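Side-chain contacts in high-affinity zinc uptake system protein znuA (Streptococcus suis, PDB 3MFQ), which binds zinc and probably serves as the extracellular solute-binding component that hands metal ions to an ABC importer: residues Ser14-Met19 with Val79-Asn84; Ser114-Ala119 with Glu139-Gln144. All blocks are in the same frame, centred on the assembly; numbering follows the deposited sequence.

Contact 1 (Ser14-Met19 with Val79-Asn84); sequences SFLNDM and VAVSKN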
loop_
_atom_site.group_PDB
_atom_site.type_symbol
_atom_site.label_atom_id
_atom_site.label_comp_id
_atom_site.label_asym_id
_atom_site.label_seq_id
_atom_site.Cartn_x
_atom_site.Cartn_y
_atom_site.Cartn_z
ATOM N N SER A 14 4.374 8.543 0.725
ATOM C CA SER A 14 5.544 8.181 1.507
ATOM C C SER A 14 6.232 6.954 0.926
ATOM O O SER A 14 7.427 6.747 1.134
ATOM C CB SER A 14 5.145 7.916 2.956
ATOM O OG SER A 14 4.107 6.955 3.017
ATOM N N PHE A 15 5.472 6.133 0.207
ATOM C CA PHE A 15 6.042 4.966 -0.452
ATOM C C PHE A 15 7.159 5.409 -1.362
ATOM O O PHE A 15 8.303 4.983 -1.229
ATOM C CB PHE A 15 4.996 4.254 -1.301
ATOM C CG PHE A 15 3.935 3.582 -0.508
ATOM C CD1 PHE A 15 4.167 2.352 0.074
ATOM C CD2 PHE A 15 2.698 4.175 -0.346
ATOM C CE1 PHE A 15 3.188 1.729 0.806
ATOM C CE2 PHE A 15 1.714 3.558 0.385
ATOM C CZ PHE A 15 1.958 2.333 0.964
ATOM N N LEU A 16 6.806 6.268 -2.304
ATOM C CA LEU A 16 7.761 6.746 -3.276
ATOM C C LEU A 16 8.868 7.504 -2.554
ATOM O O LEU A 16 10.051 7.298 -2.839
ATOM C CB LEU A 16 7.053 7.598 -4.328
ATOM C CG LEU A 16 5.827 6.865 -4.889
ATOM C CD1 LEU A 16 5.187 7.633 -6.030
ATOM C CD2 LEU A 16 6.196 5.453 -5.328
ATOM N N ASN A 17 8.485 8.347 -1.592
ATOM C CA ASN A 17 9.460 9.070 -0.774
ATOM C C ASN A 17 10.607 8.184 -0.287
ATOM O O ASN A 17 11.765 8.593 -0.303
ATOM C CB ASN A 17 8.788 9.739 0.429
ATOM C CG ASN A 17 9.723 10.693 1.155
ATOM O OD1 ASN A 17 10.284 11.603 0.544
ATOM N ND2 ASN A 17 9.896 10.490 2.457
ATOM N N ASP A 18 10.276 6.975 0.149
ATOM C CA ASP A 18 11.282 6.018 0.590
ATOM C C ASP A 18 12.075 5.479 -0.595
ATOM O O ASP A 18 13.304 5.531 -0.613
ATOM C CB ASP A 18 10.619 4.860 1.332
ATOM C CG ASP A 18 11.609 3.789 1.748
ATOM O OD1 ASP A 18 12.744 4.142 2.134
ATOM O OD2 ASP A 18 11.249 2.593 1.696
ATOM N N MET A 19 11.356 4.957 -1.582
ATOM C CA MET A 19 11.970 4.382 -2.770
ATOM C C MET A 19 13.088 5.264 -3.320
ATOM O O MET A 19 14.236 4.836 -3.413
ATOM C CB MET A 19 10.905 4.131 -3.844
ATOM C CG MET A 19 11.421 3.426 -5.096
ATOM S SD MET A 19 10.104 2.955 -6.239
ATOM C CE MET A 19 9.322 4.536 -6.521
ATOM N N VAL A 79 5.293 10.583 -14.021
ATOM C CA VAL A 79 5.535 9.223 -14.486
ATOM C C VAL A 79 5.046 8.215 -13.455
ATOM O O VAL A 79 5.517 8.198 -12.319
ATOM C CB VAL A 79 7.034 8.971 -14.720
ATOM C CG1 VAL A 79 7.293 7.489 -14.963
ATOM C CG2 VAL A 79 7.540 9.812 -15.877
ATOM N N ALA A 80 4.093 7.382 -13.853
ATOM C CA ALA A 80 3.596 6.334 -12.977
ATOM C C ALA A 80 4.613 5.205 -12.927
ATOM O O ALA A 80 5.047 4.702 -13.963
ATOM C CB ALA A 80 2.254 5.823 -13.468
ATOM N N VAL A 81 5.005 4.817 -11.721
ATOM C CA VAL A 81 5.995 3.766 -11.554
ATOM C C VAL A 81 5.421 2.419 -11.970
ATOM O O VAL A 81 6.123 1.411 -11.985
ATOM C CB VAL A 81 6.483 3.684 -10.105
ATOM C CG1 VAL A 81 7.255 4.940 -9.745
ATOM C CG2 VAL A 81 5.307 3.491 -9.166
ATOM N N SER A 82 4.141 2.418 -12.319
ATOM C CA SER A 82 3.454 1.205 -12.737
ATOM C C SER A 82 3.209 1.202 -14.243
ATOM O O SER A 82 2.313 0.518 -14.732
ATOM C CB SER A 82 2.118 1.083 -12.003
ATOM O OG SER A 82 1.261 2.163 -12.335
ATOM N N LYS A 83 4.004 1.969 -14.976
ATOM C CA LYS A 83 3.799 2.105 -16.411
ATOM C C LYS A 83 4.108 0.815 -17.166
ATOM O O LYS A 83 3.604 0.596 -18.267
ATOM C CB LYS A 83 4.636 3.262 -16.961
ATOM C CG LYS A 83 6.072 3.260 -16.490
ATOM C CD LYS A 83 6.870 4.345 -17.182
ATOM C CE LYS A 83 6.934 4.103 -18.681
ATOM N NZ LYS A 83 7.842 5.071 -19.354
ATOM N N ASN A 84 4.930 -0.039 -16.564
ATOM C CA ASN A 84 5.353 -1.276 -17.216
ATOM C C ASN A 84 4.452 -2.473 -16.942
ATOM O O ASN A 84 4.538 -3.491 -17.628
ATOM C CB ASN A 84 6.792 -1.625 -16.839
ATOM C CG ASN A 84 7.794 -1.093 -17.836
ATOM O OD1 ASN A 84 7.530 -0.120 -18.544
ATOM N ND2 ASN A 84 8.956 -1.730 -17.899
#
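Met19 and Leu16, one helical turn apart, both direct their side chains at Val81, and the contact is wholly apolar. The closer pair is Met19 with Val81: the methionine methyl CE lies 3.9 Å from Val81 CG1, and the two side chains run past each other in opposite directions. Met19 leaves its helix with CG anti to the backbone N (chi1 -175°) and stays extended through chi2; the bend at chi3 (56°) folds CE back beside Leu16 CD2, where it faces Val81 CG1. Leu16 adds a looser touch, its CD2 4.4 Å from Val81 CG2, so the valine presents one methyl to each partner. All three residues are buried, but only 93 Å² is covered between the segments.

No hydrogen bond passes between the two segments; polar side chains bond elsewhere, Ser82 OG to His62 O and Asp18 OD2 to Phe266 N. Ordinary helix bonds, among them Met19 N to Phe15 O at 3.1 Å, hold Leu16 and Met19 on one face, while Val81 sits in a type I turn from Ala80 to Lys83, closed by a weak bond from Lys83 N to Ala80 O.

Strand 79-80, an outermost strand of the parallel sheet in this chain, runs into this turn, and Val81 also packs on Leu60 of the adjacent strand 58-61. Helix 109-123 covers the contact, touching Met19 through Ala119 and Val81 through Ala115.

Contact 2 (Ser114-Ala119 with Glu139-Gln144); sequences SAVAVA and EKYQAQ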
loop_
_atom_site.group_PDB
_atom_site.type_symbol
_atom_site.label_atom_id
_atom_site.label_comp_id
_atom_site.label_asym_id
_atom_site.label_seq_id
_atom_site.Cartn_x
_atom_site.Cartn_y
_atom_site.Cartn_z
ATOM N N SER A 114 9.221 -4.076 -9.860
ATOM C CA SER A 114 8.996 -3.485 -11.170
ATOM C C SER A 114 8.969 -1.970 -11.057
ATOM O O SER A 114 9.663 -1.272 -11.793
ATOM C CB SER A 114 7.684 -3.989 -11.769
ATOM O OG SER A 114 7.443 -3.401 -13.036
ATOM N N ALA A 115 8.162 -1.468 -10.125
ATOM C CA ALA A 115 8.069 -0.034 -9.874
ATOM C C ALA A 115 9.447 0.557 -9.590
ATOM O O ALA A 115 9.820 1.592 -10.145
ATOM C CB ALA A 115 7.128 0.233 -8.710
ATOM N N VAL A 116 10.195 -0.116 -8.720
ATOM C CA VAL A 116 11.553 0.286 -8.384
ATOM C C VAL A 116 12.388 0.492 -9.637
ATOM O O VAL A 116 13.192 1.418 -9.709
ATOM C CB VAL A 116 12.239 -0.771 -7.501
ATOM C CG1 VAL A 116 13.749 -0.579 -7.509
ATOM C CG2 VAL A 116 11.681 -0.722 -6.085
ATOM N N ALA A 117 12.187 -0.374 -10.623
ATOM C CA ALA A 117 12.940 -0.308 -11.872
ATOM C C ALA A 117 12.633 0.968 -12.645
ATOM O O ALA A 117 13.545 1.672 -13.080
ATOM C CB ALA A 117 12.650 -1.526 -12.727
ATOM N N VAL A 118 11.347 1.259 -12.817
ATOM C CA VAL A 118 10.919 2.479 -13.493
ATOM C C VAL A 118 11.504 3.707 -12.802
ATOM O O VAL A 118 12.044 4.600 -13.453
ATOM C CB VAL A 118 9.383 2.600 -13.527
ATOM C CG1 VAL A 118 8.968 3.919 -14.157
ATOM C CG2 VAL A 118 8.777 1.431 -14.283
ATOM N N ALA A 119 11.395 3.738 -11.476
ATOM C CA ALA A 119 11.923 4.842 -10.683
ATOM C C ALA A 119 13.419 5.005 -10.905
ATOM O O ALA A 119 13.921 6.119 -11.049
ATOM C CB ALA A 119 11.630 4.619 -9.213
ATOM N N GLU A 139 20.358 -2.090 -7.677
ATOM C CA GLU A 139 20.620 -3.518 -7.555
ATOM C C GLU A 139 20.616 -3.964 -6.097
ATOM O O GLU A 139 20.089 -5.027 -5.768
ATOM C CB GLU A 139 21.946 -3.885 -8.220
ATOM C CG GLU A 139 21.967 -3.666 -9.717
ATOM C CD GLU A 139 23.088 -4.427 -10.393
ATOM O OE1 GLU A 139 23.763 -5.224 -9.706
ATOM O OE2 GLU A 139 23.293 -4.235 -11.609
ATOM N N LYS A 140 21.197 -3.146 -5.224
ATOM C CA LYS A 140 21.255 -3.466 -3.803
ATOM C C LYS A 140 19.866 -3.499 -3.170
ATOM O O LYS A 140 19.610 -4.291 -2.266
ATOM C CB LYS A 140 22.144 -2.469 -3.059
ATOM C CG LYS A 140 22.195 -2.705 -1.560
ATOM C CD LYS A 140 23.004 -1.630 -0.852
ATOM C CE LYS A 140 23.000 -1.842 0.654
ATOM N NZ LYS A 140 23.840 -0.835 1.358
ATOM N N TYR A 141 18.971 -2.638 -3.644
ATOM C CA TYR A 141 17.616 -2.595 -3.104
ATOM C C TYR A 141 16.745 -3.691 -3.713
ATOM O O TYR A 141 15.875 -4.246 -3.042
ATOM C CB TYR A 141 16.981 -1.217 -3.309
ATOM C CG TYR A 141 15.650 -1.047 -2.604
ATOM C CD1 TYR A 141 15.539 -1.230 -1.231
ATOM C CD2 TYR A 141 14.506 -0.694 -3.308
ATOM C CE1 TYR A 141 14.327 -1.073 -0.582
ATOM C CE2 TYR A 141 13.289 -0.535 -2.667
ATOM C CZ TYR A 141 13.206 -0.724 -1.305
ATOM O OH TYR A 141 11.997 -0.565 -0.670
ATOM N N GLN A 142 16.980 -4.004 -4.983
ATOM C CA GLN A 142 16.279 -5.110 -5.621
ATOM C C GLN A 142 16.546 -6.394 -4.849
ATOM O O GLN A 142 15.629 -7.162 -4.559
ATOM C CB GLN A 142 16.722 -5.272 -7.076
ATOM C CG GLN A 142 16.248 -4.170 -8.008
ATOM C CD GLN A 142 14.756 -4.227 -8.289
ATOM O OE1 GLN A 142 14.259 -3.553 -9.191
ATOM N NE2 GLN A 142 14.035 -5.033 -7.519
ATOM N N ALA A 143 17.812 -6.615 -4.515
ATOM C CA ALA A 143 18.216 -7.795 -3.765
ATOM C C ALA A 143 17.600 -7.792 -2.375
ATOM O O ALA A 143 17.242 -8.843 -1.848
ATOM C CB ALA A 143 19.726 -7.874 -3.675
ATOM N N GLN A 144 17.489 -6.610 -1.779
ATOM C CA GLN A 144 16.880 -6.481 -0.461
ATOM C C GLN A 144 15.403 -6.836 -0.529
ATOM O O GLN A 144 14.849 -7.408 0.411
ATOM C CB GLN A 144 17.060 -5.066 0.086
ATOM C CG GLN A 144 18.482 -4.742 0.497
ATOM C CD GLN A 144 18.621 -3.336 1.033
ATOM O OE1 GLN A 144 19.688 -2.939 1.496
ATOM N NE2 GLN A 144 17.538 -2.573 0.974
#
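Two nearly antiparallel helices, 109-123 and 131-156, pack side by side here, with the local axes of 114-119 and 139-144 approaching to 10.6 Å at an angle of 172° between their N-to-C directions. Val116 is the residue of 114-119 that carries most of the contact. Its CA is 7.7 Å from Gln142 CA, and its two methyls go to different partners.

CG2 meets Tyr141. It comes up to the edge of the phenol ring, near the ring plane rather than over a face, 3.8 Å from Tyr141 CE2 and 4.0 Å from Tyr141 CD2, while the two side chains lie at a slant to each other. Tyr141 carries its ring anti to the backbone N (chi1 -172°), which swings the ring out from its helix so that its CD2–CE2 edge lies beside the valine.

CG1 of Val116 meets the amide end of Gln142 instead, with Gln142 CD at 3.9 Å. The glutamine starts out along the flank of its helix, and a bend at chi2 (-71°) brings the amide over to the valine from the opposite direction. No hydrogen bond joins the two segments, so van der Waals packing carries the contact.

Val116 also touches Met19 and Leu23 of helix 14-24, and Tyr141 reaches Phe266 and Ile267 of helix 266-281. Such layering fits the metal-binding proteins of this family, in which a long helix, here probably 131-156, runs along the back of the molecule and connects the two lobes.

Overall arrangement
The centres of contacts 1 and 2 lie 11 Å apart, on the same side of the chain's centre. They come in series: contact 1 closes with 79-84 before contact 2 opens at 114-119. Helix 109-123 is the shared element. It lies between the sheet-side pieces, helix 14-24 and the turn after strand 79-80, and the outer helix 131-156. The two contacts touch directly, with Val81 O 3.5 Å from Val118 CG2 and Lys83 CD 3.7 Å from Val118 CG1. Together they form a continuous run of packing from the edge of the four-stranded parallel sheet out to the long helix, so one lobe is packed against the helix that probably links the two lobes.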